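Local coordinates for EIAV protease (Equine infectious anemia virus, PDB 1FMB), which acts as a homodimeric retroviral aspartyl protease that probably cuts viral polyproteins into their mature parts, and is held here in complex with an inhibitor, at residues A[26-31]-A[87-92]; A[63-68]-A[80-85]; A[70-75]-A[96-101]. The protein carries 1 engineered substitution. One frame throughout, in Å; residues are numbered along the deposited sequence.

Contact 1. Residues A[26-31]-A[87-92]; sequences TGADTS and VTILGR. With HYB ([2-(2-methyl-propane-2-sulfonylmethyl)-3-naphthalen-1-yl-propionyl-valinyl]-phenylalaninol), chain B.
D29 and R92 form the salt bridge of this contact: their side chains lie alongside each other and point the same way, with NH2 of R92 giving a hydrogen bond of 2.9 Å to OD1 of D29. The carboxylate and guanidinium planes stand 71° apart. OD1 lies near the guanidinium plane, while NH2 comes in from above the carboxylate plane. A bend at chi3 (-63°) turns NE toward a water, which it reaches at 2.8 Å and which donates in turn to T26 O.

Backbone and hydroxyl hydrogen bonds join the segments beside this pair. R92 N donates to A28 O at 3.0 Å. G91, the N-cap of the following helix, gives its N-H to S31 OG at 2.9 Å, and the same hydroxyl is also bonded to D93. T30 O is buried here with no partner in the model.

Apolar contact is limited to A28 CB against I89 CG2, 3.6 Å apart. CD1 of I89 points elsewhere, meeting C30 of the inhibitor at 3.7 Å.

The inhibitor is gripped by the backbone of 26-31. D29 N donates an almost straight bond (172°) of 2.8 Å to its O33, and G27 O takes a weak one from its N16. This is the loop of the Asp-Thr-Gly signature of aspartic proteases, packed on the Gly-Arg-Asp sequence that opens the C-terminal helix.

D29 OD2 has a second salt bridge, to R8 of the second subunit, and R92 NH1 bonds to L5 O of that subunit. Two arginines on one carboxylate would probably keep D29 ionised, so a single charge network ties the inhibitor-binding loop to both the helix start and the dimer interface.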
ATOM      1  N   THR A  26       2.692   0.828  -3.414  1.00  7.24           N
ATOM      2  CA  THR A  26       3.243  -0.500  -3.838  1.00  7.98           C
ATOM      3  C   THR A  26       2.434  -1.675  -3.275  1.00  6.46           C
ATOM      4  O   THR A  26       2.685  -2.786  -3.788  1.00 10.35           O
ATOM      5  CB  THR A  26       4.708  -0.700  -3.432  1.00  7.09           C
ATOM      6  OG1 THR A  26       4.811  -0.567  -1.997  1.00  6.74           O
ATOM      7  CG2 THR A  26       5.561   0.440  -3.991  1.00  7.81           C
ATOM      8  N   GLY A  27       1.609  -1.516  -2.257  1.00  5.38           N
ATOM      9  CA  GLY A  27       0.788  -2.591  -1.735  1.00  4.78           C
ATOM     10  C   GLY A  27      -0.545  -2.702  -2.435  1.00  7.49           C
ATOM     11  O   GLY A  27      -1.374  -3.476  -1.986  1.00 13.66           O
ATOM     12  N   ALA A  28      -0.858  -2.000  -3.526  1.00  7.42           N
ATOM     13  CA  ALA A  28      -2.130  -2.065  -4.228  1.00  8.21           C
ATOM     14  C   ALA A  28      -1.854  -2.732  -5.565  1.00  9.20           C
ATOM     15  O   ALA A  28      -0.931  -2.302  -6.292  1.00  9.49           O
ATOM     16  CB  ALA A  28      -2.734  -0.652  -4.400  1.00  8.02           C
ATOM     17  N   ASP A  29      -2.545  -3.866  -5.823  1.00  7.94           N
ATOM     18  CA  ASP A  29      -2.311  -4.528  -7.112  1.00 11.75           C
ATOM     19  C   ASP A  29      -2.814  -3.746  -8.313  1.00 13.78           C
ATOM     20  O   ASP A  29      -2.260  -3.872  -9.403  1.00 15.02           O
ATOM     21  CB  ASP A  29      -3.032  -5.867  -7.227  1.00 10.73           C
ATOM     22  CG  ASP A  29      -2.519  -6.920  -6.262  1.00 12.55           C
ATOM     23  OD1 ASP A  29      -1.422  -6.816  -5.664  1.00 12.31           O
ATOM     24  OD2 ASP A  29      -3.240  -7.957  -6.192  1.00 14.31           O
ATOM     25  N   THR A  30      -3.801  -2.913  -7.996  1.00 11.25           N
ATOM     26  CA  THR A  30      -4.438  -2.169  -9.062  1.00 11.95           C
ATOM     27  C   THR A  30      -4.801  -0.799  -8.545  1.00 10.45           C
ATOM     28  O   THR A  30      -4.717  -0.447  -7.367  1.00 12.26           O
ATOM     29  CB  THR A  30      -5.674  -3.041  -9.471  1.00 18.67           C
ATOM     30  OG1 THR A  30      -6.195  -2.445 -10.664  1.00 24.09           O
ATOM     31  CG2 THR A  30      -6.727  -3.025  -8.382  1.00 21.16           C
ATOM     32  N   SER A  31      -5.069   0.089  -9.472  1.00 10.23           N
ATOM     33  CA  SER A  31      -5.330   1.521  -9.140  1.00  7.21           C
ATOM     34  C   SER A  31      -6.832   1.786  -8.949  1.00 10.36           C
ATOM     35  O   SER A  31      -7.636   1.242  -9.700  1.00 13.06           O
ATOM     36  CB  SER A  31      -4.805   2.265 -10.323  1.00  6.65           C
ATOM     37  OG  SER A  31      -3.383   2.184 -10.428  1.00  9.91           O
ATOM     38  N   VAL A  87      -9.046   7.588  -0.512  1.00 12.80           N
ATOM     39  CA  VAL A  87      -8.043   8.365  -1.294  1.00 12.79           C
ATOM     40  C   VAL A  87      -7.852   7.731  -2.658  1.00 10.72           C
ATOM     41  O   VAL A  87      -8.205   6.546  -2.772  1.00  9.05           O
ATOM     42  CB  VAL A  87      -6.736   8.303  -0.463  1.00 21.52           C
ATOM     43  CG1 VAL A  87      -6.266   6.864  -0.254  1.00 20.25           C
ATOM     44  CG2 VAL A  87      -5.577   9.087  -1.047  1.00 24.88           C
ATOM     45  N   THR A  88      -7.364   8.451  -3.659  1.00  8.77           N
ATOM     46  CA  THR A  88      -7.205   7.801  -4.974  1.00  8.37           C
ATOM     47  C   THR A  88      -5.766   7.258  -4.953  1.00  9.74           C
ATOM     48  O   THR A  88      -4.851   7.910  -4.456  1.00  9.48           O
ATOM     49  CB  THR A  88      -7.295   8.881  -6.058  1.00  8.65           C
ATOM     50  OG1 THR A  88      -8.706   9.134  -6.220  1.00 12.61           O
ATOM     51  CG2 THR A  88      -6.705   8.359  -7.372  1.00  5.98           C
ATOM     52  N   ILE A  89      -5.727   6.017  -5.413  1.00  8.19           N
ATOM     53  CA  ILE A  89      -4.487   5.216  -5.412  1.00 10.96           C
ATOM     54  C   ILE A  89      -4.018   4.764  -6.762  1.00  8.35           C
ATOM     55  O   ILE A  89      -4.729   4.223  -7.609  1.00 10.08           O
ATOM     56  CB  ILE A  89      -4.870   3.948  -4.567  1.00 11.35           C
ATOM     57  CG1 ILE A  89      -5.231   4.345  -3.134  1.00 14.96           C
ATOM     58  CG2 ILE A  89      -3.816   2.826  -4.615  1.00 15.85           C
ATOM     59  CD1 ILE A  89      -5.634   3.193  -2.263  1.00 15.86           C
ATOM     60  N   LEU A  90      -2.735   5.019  -7.015  1.00  7.25           N
ATOM     61  CA  LEU A  90      -2.063   4.517  -8.184  1.00  7.76           C
ATOM     62  C   LEU A  90      -1.325   3.259  -7.618  1.00 11.60           C
ATOM     63  O   LEU A  90      -0.409   3.343  -6.774  1.00 10.97           O
ATOM     64  CB  LEU A  90      -1.019   5.530  -8.683  1.00 11.66           C
ATOM     65  CG  LEU A  90      -1.426   6.261  -9.954  1.00 23.31           C
ATOM     66  CD1 LEU A  90      -2.895   6.586 -10.053  1.00 16.45           C
ATOM     67  CD2 LEU A  90      -0.519   7.458 -10.205  1.00 20.70           C
ATOM     68  N   GLY A  91      -1.761   2.086  -8.084  1.00  7.80           N
ATOM     69  CA  GLY A  91      -1.138   0.842  -7.636  1.00  9.49           C
ATOM     70  C   GLY A  91      -0.087   0.402  -8.672  1.00  9.01           C
ATOM     71  O   GLY A  91       0.217   1.098  -9.640  1.00  9.79           O
ATOM     72  N   ARG A  92       0.292  -0.865  -8.562  1.00  5.34           N
ATOM     73  CA  ARG A  92       1.378  -1.454  -9.354  1.00  8.85           C
ATOM     74  C   ARG A  92       1.147  -1.455 -10.850  1.00  8.49           C
ATOM     75  O   ARG A  92       2.129  -1.338 -11.601  1.00 12.37           O
ATOM     76  CB  ARG A  92       1.724  -2.863  -8.803  1.00  5.80           C
ATOM     77  CG  ARG A  92       2.339  -2.805  -7.365  1.00  4.58           C
ATOM     78  CD  ARG A  92       2.897  -4.242  -7.063  1.00  6.15           C
ATOM     79  NE  ARG A  92       1.871  -5.268  -7.027  1.00  8.51           N
ATOM     80  CZ  ARG A  92       1.510  -6.121  -7.977  1.00 11.83           C
ATOM     81  NH1 ARG A  92       2.154  -6.186  -9.175  1.00 10.03           N
ATOM     82  NH2 ARG A  92       0.525  -7.015  -7.827  1.00 13.48           N
TER
HETATM   83  S1  HYB B 201      -7.509  -6.902  -4.808  0.50 15.61           S
HETATM   84  O2  HYB B 201      -8.356  -7.710  -3.975  0.50 19.88           O
HETATM   85  O3  HYB B 201      -7.768  -5.501  -4.886  0.50 19.03           O
HETATM   86  C4  HYB B 201      -5.668 -10.944  -0.052  0.50 22.25           C
HETATM   87  C5  HYB B 201      -6.616 -10.044  -0.432  0.50 22.47           C
HETATM   88  C6  HYB B 201      -6.234  -8.834  -1.136  0.50 20.42           C
HETATM   89  C7  HYB B 201      -4.936  -8.596  -1.421  0.50 16.97           C
HETATM   90  C8  HYB B 201      -3.865  -9.560  -1.007  0.50 19.85           C
HETATM   91  C9  HYB B 201      -4.278 -10.718  -0.337  0.50 22.66           C
HETATM   92  C10 HYB B 201      -3.304 -11.694   0.068  0.50 19.04           C
HETATM   93  C11 HYB B 201      -1.977 -11.473  -0.190  0.50 18.84           C
HETATM   94  C12 HYB B 201      -1.557 -10.292  -0.862  0.50 23.42           C
HETATM   95  C13 HYB B 201      -2.505  -9.349  -1.267  0.50 17.94           C
HETATM   96  O14 HYB B 201      -1.313  -2.601   0.712  0.50 12.26           O
HETATM   97  C15 HYB B 201      -2.333  -1.943   1.550  0.50  8.24           C
HETATM   98  N16 HYB B 201      -3.971  -2.985   0.088  0.50  8.13           N
HETATM   99  C17 HYB B 201      -3.562  -2.893   1.501  0.50  9.99           C
HETATM  100  C18 HYB B 201      -3.206  -4.320   1.984  0.50  6.21           C
HETATM  101  C19 HYB B 201      -4.309  -5.313   2.286  0.50  6.94           C
HETATM  102  C20 HYB B 201      -4.753  -6.273   1.369  0.50 16.39           C
HETATM  103  C21 HYB B 201      -5.733  -7.224   1.678  0.50 20.94           C
HETATM  104  C22 HYB B 201      -6.301  -7.213   2.957  0.50 21.72           C
HETATM  105  C23 HYB B 201      -5.860  -6.285   3.897  0.50 17.14           C
HETATM  106  C24 HYB B 201      -4.879  -5.343   3.570  0.50 16.26           C
HETATM  107  N25 HYB B 201      -5.715  -4.316  -2.032  0.50  9.11           N
HETATM  108  C26 HYB B 201      -5.408  -2.867  -1.908  0.50  4.80           C
HETATM  109  C27 HYB B 201      -5.243  -2.667  -0.352  0.50  7.43           C
HETATM  110  O28 HYB B 201      -6.097  -2.221   0.397  0.50  8.24           O
HETATM  111  C29 HYB B 201      -6.478  -1.936  -2.528  0.50  7.39           C
HETATM  112  C30 HYB B 201      -6.290  -0.481  -2.066  0.50  6.71           C
HETATM  113  C31 HYB B 201      -6.370  -2.096  -4.062  0.50  7.05           C
HETATM  114  C32 HYB B 201      -5.145  -5.141  -2.953  0.50  9.72           C
HETATM  115  O33 HYB B 201      -4.286  -4.764  -3.759  0.50 12.45           O
HETATM  116  C34 HYB B 201      -5.573  -6.622  -2.867  0.50 12.18           C
HETATM  117  C35 HYB B 201      -4.409  -7.339  -2.136  0.50 12.81           C
HETATM  118  C36 HYB B 201      -5.843  -7.254  -4.270  0.50 11.71           C
HETATM  119  C37 HYB B 201      -6.786  -6.665  -7.506  0.50 20.06           C
HETATM  120  C38 HYB B 201      -7.618  -7.537  -6.533  0.50 17.42           C
HETATM  121  C39 HYB B 201      -9.103  -7.370  -6.935  0.50 16.30           C
HETATM  122  C40 HYB B 201      -7.200  -9.028  -6.578  0.50 19.07           C
HETATM  123  O   HOH W   1       1.411  -5.122  -4.309  1.00 11.42           O

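Contact 2. Residues A[63-68]-A[80-85]; sequences FSTPVT and MLVADI
V82 packs under the ring of F63; these two and M80 have the most surface buried between the strands. CB of V82 lies over one ring face, 3.6 Å from the centroid and 17° off the normal, a CH-pi contact. CG2 of V82 reaches F63 CE1 at 3.4 Å and also touches T65 CG2 at 3.6 Å. Chi1 of F63 (52°) sets CG between the backbone N and the carbonyl carbon. F63 also makes a cation-pi contact with K47 and an edge-to-face one with Y38.

M80 sits further along the same face, its CG 3.9 Å from V67 CG2 and their side chains crossing at about a right angle.

The backbones form an antiparallel ladder in the hairpin of strands 58-71 and 74-83. F63 with V82 and T65 with M80 are hydrogen-bonded pairs, with V82 N to F63 O the shortest bond at 2.7 Å. S64 and L81 form the non-hydrogen-bonded pair between them, with S64 CB meeting L81 CD2 at 3.8 Å on the opposite face.

Backbone bonds of F63, T65, M80 and V82 thus close within the ladder, S64 bonds to Y48 and L81 to S31 and L33, and dispersion holds the F63, V82 and M80 face.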
ATOM      1  N   PHE A  63     -16.574  -0.312  -9.785  1.00 11.25           N
ATOM      2  CA  PHE A  63     -16.959  -0.334 -11.198  1.00 13.33           C
ATOM      3  C   PHE A  63     -15.651   0.089 -11.909  1.00 14.93           C
ATOM      4  O   PHE A  63     -14.810   0.634 -11.190  1.00 15.24           O
ATOM      5  CB  PHE A  63     -18.043   0.539 -11.703  1.00 16.48           C
ATOM      6  CG  PHE A  63     -18.051   1.988 -11.460  1.00 18.19           C
ATOM      7  CD1 PHE A  63     -17.453   2.862 -12.355  1.00 20.01           C
ATOM      8  CD2 PHE A  63     -18.720   2.453 -10.345  1.00 24.95           C
ATOM      9  CE1 PHE A  63     -17.551   4.224 -12.110  1.00 25.07           C
ATOM     10  CE2 PHE A  63     -18.789   3.820 -10.086  1.00 23.18           C
ATOM     11  CZ  PHE A  63     -18.199   4.694 -10.983  1.00 27.61           C
ATOM     12  N   SER A  64     -15.451  -0.215 -13.161  1.00 10.03           N
ATOM     13  CA  SER A  64     -14.225   0.221 -13.845  1.00 12.39           C
ATOM     14  C   SER A  64     -14.636   1.330 -14.836  1.00 13.93           C
ATOM     15  O   SER A  64     -15.774   1.391 -15.321  1.00 14.62           O
ATOM     16  CB  SER A  64     -13.403  -0.876 -14.451  1.00 18.96           C
ATOM     17  OG  SER A  64     -14.019  -1.494 -15.520  1.00 27.25           O
ATOM     18  N   THR A  65     -13.653   2.151 -15.210  1.00 12.63           N
ATOM     19  CA  THR A  65     -13.935   3.276 -16.145  1.00 12.53           C
ATOM     20  C   THR A  65     -12.687   3.623 -16.919  1.00 10.66           C
ATOM     21  O   THR A  65     -11.590   3.536 -16.358  1.00 13.67           O
ATOM     22  CB  THR A  65     -14.476   4.461 -15.337  1.00 13.03           C
ATOM     23  OG1 THR A  65     -15.075   5.441 -16.209  1.00 14.78           O
ATOM     24  CG2 THR A  65     -13.471   5.228 -14.454  1.00 10.34           C
ATOM     25  N   PRO A  66     -12.751   3.995 -18.189  1.00 12.79           N
ATOM     26  CA  PRO A  66     -11.594   4.306 -19.026  1.00 12.82           C
ATOM     27  C   PRO A  66     -11.067   5.685 -18.683  1.00 11.32           C
ATOM     28  O   PRO A  66     -11.794   6.659 -18.388  1.00 12.49           O
ATOM     29  CB  PRO A  66     -12.066   4.156 -20.501  1.00 14.20           C
ATOM     30  CG  PRO A  66     -13.562   4.187 -20.426  1.00 18.16           C
ATOM     31  CD  PRO A  66     -13.984   4.101 -18.983  1.00 13.16           C
ATOM     32  N   VAL A  67      -9.723   5.769 -18.576  1.00 11.67           N
ATOM     33  CA  VAL A  67      -9.117   7.028 -18.218  1.00 11.45           C
ATOM     34  C   VAL A  67      -7.825   7.206 -19.039  1.00 12.49           C
ATOM     35  O   VAL A  67      -7.289   6.303 -19.638  1.00 13.34           O
ATOM     36  CB  VAL A  67      -8.687   7.214 -16.728  1.00 13.17           C
ATOM     37  CG1 VAL A  67      -9.828   7.161 -15.694  1.00 12.69           C
ATOM     38  CG2 VAL A  67      -7.615   6.190 -16.324  1.00 12.32           C
ATOM     39  N   THR A  68      -7.411   8.443 -19.183  1.00 12.80           N
ATOM     40  CA  THR A  68      -6.161   8.871 -19.770  1.00 14.00           C
ATOM     41  C   THR A  68      -5.415   9.573 -18.611  1.00 11.57           C
ATOM     42  O   THR A  68      -5.823  10.544 -17.945  1.00 13.09           O
ATOM     43  CB  THR A  68      -6.317   9.936 -20.873  1.00 16.42           C
ATOM     44  OG1 THR A  68      -6.930   9.171 -21.916  1.00 18.85           O
ATOM     45  CG2 THR A  68      -4.899  10.235 -21.337  1.00 17.73           C
ATOM     46  N   MET A  80      -9.438   2.273 -14.737  1.00 15.94           N
ATOM     47  CA  MET A  80      -9.164   2.403 -13.330  1.00 11.77           C
ATOM     48  C   MET A  80     -10.450   1.950 -12.617  1.00 12.23           C
ATOM     49  O   MET A  80     -11.529   2.177 -13.170  1.00 12.24           O
ATOM     50  CB  MET A  80      -8.998   3.861 -12.888  1.00 13.56           C
ATOM     51  CG  MET A  80      -7.534   4.260 -12.905  1.00 15.40           C
ATOM     52  SD  MET A  80      -7.270   5.943 -12.339  1.00 16.60           S
ATOM     53  CE  MET A  80      -6.911   5.878 -10.574  1.00 18.32           C
ATOM     54  N   LEU A  81     -10.307   1.333 -11.458  1.00  9.61           N
ATOM     55  CA  LEU A  81     -11.528   0.982 -10.725  1.00 12.60           C
ATOM     56  C   LEU A  81     -12.025   2.220  -9.996  1.00 10.85           C
ATOM     57  O   LEU A  81     -11.268   3.214  -9.784  1.00 13.47           O
ATOM     58  CB  LEU A  81     -11.203  -0.071  -9.646  1.00 11.87           C
ATOM     59  CG  LEU A  81     -10.573  -1.348 -10.230  1.00 15.45           C
ATOM     60  CD1 LEU A  81     -10.312  -2.358  -9.123  1.00 19.32           C
ATOM     61  CD2 LEU A  81     -11.504  -1.929 -11.286  1.00 15.15           C
ATOM     62  N   VAL A  82     -13.297   2.303  -9.635  1.00 12.03           N
ATOM     63  CA  VAL A  82     -13.888   3.426  -8.876  1.00  8.01           C
ATOM     64  C   VAL A  82     -14.533   2.840  -7.602  1.00 13.49           C
ATOM     65  O   VAL A  82     -15.266   1.830  -7.664  1.00 12.94           O
ATOM     66  CB  VAL A  82     -14.926   4.194  -9.701  1.00 10.14           C
ATOM     67  CG1 VAL A  82     -15.426   5.333  -8.842  1.00  7.74           C
ATOM     68  CG2 VAL A  82     -14.322   4.654 -11.031  1.00 13.43           C
ATOM     69  N   ALA A  83     -14.253   3.367  -6.418  1.00 10.49           N
ATOM     70  CA  ALA A  83     -14.846   2.805  -5.185  1.00  9.20           C
ATOM     71  C   ALA A  83     -14.948   3.816  -4.086  1.00 10.35           C
ATOM     72  O   ALA A  83     -14.258   4.864  -4.120  1.00 10.90           O
ATOM     73  CB  ALA A  83     -14.008   1.571  -4.755  1.00 12.20           C
ATOM     74  N   ASP A  84     -15.891   3.606  -3.092  1.00  6.88           N
ATOM     75  CA  ASP A  84     -15.946   4.642  -2.057  1.00 10.47           C
ATOM     76  C   ASP A  84     -14.834   4.450  -1.028  1.00 14.29           C
ATOM     77  O   ASP A  84     -15.107   3.949   0.075  1.00 17.32           O
ATOM     78  CB  ASP A  84     -17.257   4.500  -1.263  1.00 11.55           C
ATOM     79  CG  ASP A  84     -18.400   5.071  -2.085  1.00 22.82           C
ATOM     80  OD1 ASP A  84     -18.204   6.088  -2.770  1.00 21.99           O
ATOM     81  OD2 ASP A  84     -19.516   4.510  -2.029  1.00 23.33           O
ATOM     82  N   ILE A  85     -13.614   4.799  -1.369  1.00 11.81           N
ATOM     83  CA  ILE A  85     -12.461   4.690  -0.498  1.00 14.36           C
ATOM     84  C   ILE A  85     -11.985   6.111  -0.198  1.00 14.97           C
ATOM     85  O   ILE A  85     -12.391   7.028  -0.888  1.00 15.96           O
ATOM     86  CB  ILE A  85     -11.375   3.765  -1.050  1.00 11.10           C
ATOM     87  CG1 ILE A  85     -10.808   4.221  -2.401  1.00 14.23           C
ATOM     88  CG2 ILE A  85     -12.017   2.387  -1.231  1.00 13.36           C
ATOM     89  CD1 ILE A  85      -9.440   3.596  -2.709  1.00 13.95           C
TER

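Contact 3. Residues A[70-75]-A[96-101]; sequences KKKGRH and QDLGAK
R74 lays one face of its guanidinium over the backbone at the end of helix 92-97: L98 O stands 3.5 Å above the plane of the R74 group, over its centre, with G99 N over that same face. At the edge, in plane, lies a water that accepts from R74 NE at 2.9 Å and donates to D97 O. The direct bond from R74 NE to D97 O is weak, at 3.3 Å, so the water gives the firmer link.

L98 O has its hydrogen bond from another residue, K72, whose NZ donates at 2.8 Å nearly along the C=O axis. The same NZ is also bonded to L104 O of the second subunit.

A beta turn and a helix C-cap meet here. K71 to R74 form a type I' beta turn at the tip of the hairpin of strands 58-71 and 74-83, while G99, with positive phi (85°), closes the helix in a Schellman motif.

Between them L98 supplies the apolar part. Its CD2 touches the aliphatic CD of R74 at 3.7 Å and approaches K71 CB at 4.1 Å. The K71 chain leads away from L98, and its NZ bonds to I12 O and T11 OG1.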
ATOM      1  N   LYS A  70      -1.868  11.541 -17.463  1.00 13.99           N
ATOM      2  CA  LYS A  70      -0.691  12.222 -17.984  1.00 18.26           C
ATOM      3  C   LYS A  70       0.196  12.594 -16.793  1.00 15.97           C
ATOM      4  O   LYS A  70      -0.138  13.146 -15.746  1.00 16.31           O
ATOM      5  CB  LYS A  70      -1.147  13.330 -18.924  1.00 19.75           C
ATOM      6  N   LYS A  71       1.474  12.187 -16.884  1.00 19.46           N
ATOM      7  CA  LYS A  71       2.494  12.434 -15.850  1.00 18.63           C
ATOM      8  C   LYS A  71       3.865  12.065 -16.443  1.00 23.31           C
ATOM      9  O   LYS A  71       3.954  11.114 -17.218  1.00 19.58           O
ATOM     10  CB  LYS A  71       2.320  11.506 -14.635  1.00 17.16           C
ATOM     11  CG  LYS A  71       3.252  11.699 -13.466  1.00 18.21           C
ATOM     12  CD  LYS A  71       3.089  13.021 -12.747  1.00 12.63           C
ATOM     13  CE  LYS A  71       4.029  13.194 -11.556  1.00 19.26           C
ATOM     14  NZ  LYS A  71       3.774  14.534 -10.942  1.00 12.99           N
ATOM     15  N   LYS A  72       4.892  12.752 -15.945  1.00 26.12           N
ATOM     16  CA  LYS A  72       6.257  12.441 -16.406  1.00 29.93           C
ATOM     17  C   LYS A  72       6.266  12.433 -17.936  1.00 30.78           C
ATOM     18  O   LYS A  72       6.868  11.569 -18.578  1.00 34.32           O
ATOM     19  CB  LYS A  72       6.555  11.013 -15.956  1.00 30.59           C
ATOM     20  CG  LYS A  72       7.407  10.710 -14.762  1.00 36.64           C
ATOM     21  CD  LYS A  72       7.710   9.210 -14.838  1.00 41.66           C
ATOM     22  CE  LYS A  72       9.225   9.001 -14.739  1.00 46.38           C
ATOM     23  NZ  LYS A  72       9.646   7.593 -14.480  1.00 38.85           N
ATOM     24  N   GLY A  73       5.547  13.348 -18.576  1.00 33.70           N
ATOM     25  CA  GLY A  73       5.457  13.389 -20.022  1.00 35.12           C
ATOM     26  C   GLY A  73       4.916  12.109 -20.640  1.00 35.88           C
ATOM     27  O   GLY A  73       5.134  11.955 -21.844  1.00 39.87           O
ATOM     28  N   ARG A  74       4.289  11.183 -19.912  1.00 33.13           N
ATOM     29  CA  ARG A  74       3.741   9.974 -20.488  1.00 30.32           C
ATOM     30  C   ARG A  74       2.236  10.176 -20.667  1.00 29.48           C
ATOM     31  O   ARG A  74       1.591  11.048 -20.085  1.00 28.06           O
ATOM     32  CB  ARG A  74       3.944   8.717 -19.652  1.00 36.70           C
ATOM     33  CG  ARG A  74       5.401   8.243 -19.697  1.00 45.31           C
ATOM     34  CD  ARG A  74       5.793   7.738 -18.316  1.00 50.44           C
ATOM     35  NE  ARG A  74       6.501   6.466 -18.485  1.00 56.77           N
ATOM     36  CZ  ARG A  74       7.818   6.399 -18.364  1.00 58.61           C
ATOM     37  NH1 ARG A  74       8.431   7.459 -17.866  1.00 61.51           N
ATOM     38  NH2 ARG A  74       8.439   5.273 -18.674  1.00 65.42           N
ATOM     39  N   HIS A  75       1.679   9.354 -21.539  1.00 28.68           N
ATOM     40  CA  HIS A  75       0.236   9.446 -21.812  1.00 31.23           C
ATOM     41  C   HIS A  75      -0.296   8.033 -21.635  1.00 29.81           C
ATOM     42  O   HIS A  75      -0.035   7.249 -22.559  1.00 31.10           O
ATOM     43  CB  HIS A  75       0.108   9.860 -23.280  1.00 44.00           C
ATOM     44  CG  HIS A  75      -1.246  10.432 -23.519  1.00 53.82           C
ATOM     45  ND1 HIS A  75      -1.459  11.792 -23.428  1.00 60.96           N
ATOM     46  CD2 HIS A  75      -2.423   9.847 -23.835  1.00 60.87           C
ATOM     47  CE1 HIS A  75      -2.742  12.024 -23.685  1.00 65.36           C
ATOM     48  NE2 HIS A  75      -3.344  10.870 -23.941  1.00 65.97           N
ATOM     49  N   GLN A  96       4.096   0.607 -12.730  1.00 12.25           N
ATOM     50  CA  GLN A  96       4.941  -0.128 -13.666  1.00 17.46           C
ATOM     51  C   GLN A  96       4.985   0.648 -14.979  1.00 16.32           C
ATOM     52  O   GLN A  96       6.054   0.892 -15.592  1.00 17.14           O
ATOM     53  CB  GLN A  96       4.408  -1.546 -13.877  1.00 22.30           C
ATOM     54  CG  GLN A  96       5.275  -2.427 -14.754  1.00 38.04           C
ATOM     55  CD  GLN A  96       4.737  -3.838 -14.959  1.00 41.26           C
ATOM     56  OE1 GLN A  96       3.760  -4.230 -14.329  1.00 33.95           O
ATOM     57  NE2 GLN A  96       5.360  -4.604 -15.851  1.00 41.76           N
ATOM     58  N   ASP A  97       3.824   1.113 -15.402  1.00 17.51           N
ATOM     59  CA  ASP A  97       3.715   1.916 -16.626  1.00 21.52           C
ATOM     60  C   ASP A  97       4.569   3.183 -16.520  1.00 20.79           C
ATOM     61  O   ASP A  97       5.236   3.557 -17.481  1.00 21.75           O
ATOM     62  CB  ASP A  97       2.284   2.392 -16.921  1.00 22.46           C
ATOM     63  CG  ASP A  97       1.446   1.227 -17.422  1.00 29.10           C
ATOM     64  OD1 ASP A  97       2.080   0.331 -18.022  1.00 29.78           O
ATOM     65  OD2 ASP A  97       0.215   1.157 -17.215  1.00 34.54           O
ATOM     66  N   LEU A  98       4.561   3.887 -15.402  1.00 16.70           N
ATOM     67  CA  LEU A  98       5.304   5.081 -15.187  1.00 18.54           C
ATOM     68  C   LEU A  98       6.788   4.781 -14.922  1.00 20.05           C
ATOM     69  O   LEU A  98       7.528   5.778 -14.851  1.00 21.48           O
ATOM     70  CB  LEU A  98       4.838   5.979 -14.017  1.00 19.09           C
ATOM     71  CG  LEU A  98       3.445   6.585 -14.261  1.00 21.10           C
ATOM     72  CD1 LEU A  98       2.860   7.206 -13.005  1.00 20.19           C
ATOM     73  CD2 LEU A  98       3.523   7.649 -15.349  1.00 20.10           C
ATOM     74  N   GLY A  99       7.247   3.562 -14.758  1.00 17.99           N
ATOM     75  CA  GLY A  99       8.667   3.361 -14.497  1.00 14.87           C
ATOM     76  C   GLY A  99       9.002   3.502 -13.032  1.00 16.39           C
ATOM     77  O   GLY A  99      10.175   3.637 -12.718  1.00 16.15           O
ATOM     78  N   ALA A 100       8.070   3.484 -12.073  1.00 14.59           N
ATOM     79  CA  ALA A 100       8.395   3.649 -10.660  1.00 16.86           C
ATOM     80  C   ALA A 100       9.110   2.406 -10.139  1.00 15.24           C
ATOM     81  O   ALA A 100       8.945   1.332 -10.683  1.00 17.44           O
ATOM     82  CB  ALA A 100       7.129   3.746  -9.790  1.00 16.18           C
ATOM     83  N   LYS A 101       9.982   2.556  -9.175  1.00 13.07           N
ATOM     84  CA  LYS A 101      10.656   1.352  -8.660  1.00 13.88           C
ATOM     85  C   LYS A 101      10.820   1.536  -7.158  1.00 11.97           C
ATOM     86  O   LYS A 101      10.977   2.648  -6.662  1.00 11.19           O
ATOM     87  CB  LYS A 101      12.001   1.150  -9.363  0.50 16.04           C
ATOM     88  CG  LYS A 101      12.953   2.287  -9.027  0.50 15.04           C
ATOM     89  CD  LYS A 101      14.319   2.137  -9.681  0.50 21.09           C
ATOM     90  CE  LYS A 101      14.142   1.894 -11.176  0.50 19.44           C
ATOM     91  NZ  LYS A 101      15.428   2.181 -11.884  0.50 21.82           N
TER
HETATM   92  O   HOH W   2       4.841   4.510 -19.836  1.00 65.21           O

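Overall arrangement
In chain order the segments are 26-31, 63-68, 70-75, 80-85, 87-92 and 96-101, so contact 3 interlocks with both others and contact 2 falls between the halves of contact 1. Contacts 2 and 3 share the hairpin of strands 58-71 and 74-83, with centres about 18 Å apart on opposite sides of the chain's centre. Contacts 1 and 2, centres about 12 Å apart, touch through a probable S31-L81 backbone hydrogen bond and packing of T30 on L81 and M80 on T88 and I89; contact 3 is centred about 14 Å from contact 1, joined by helix 92-97. One hairpin runs from beside the inhibitor-binding loop to the C-terminal region, and contacts 1 and 3 also meet the second subunit.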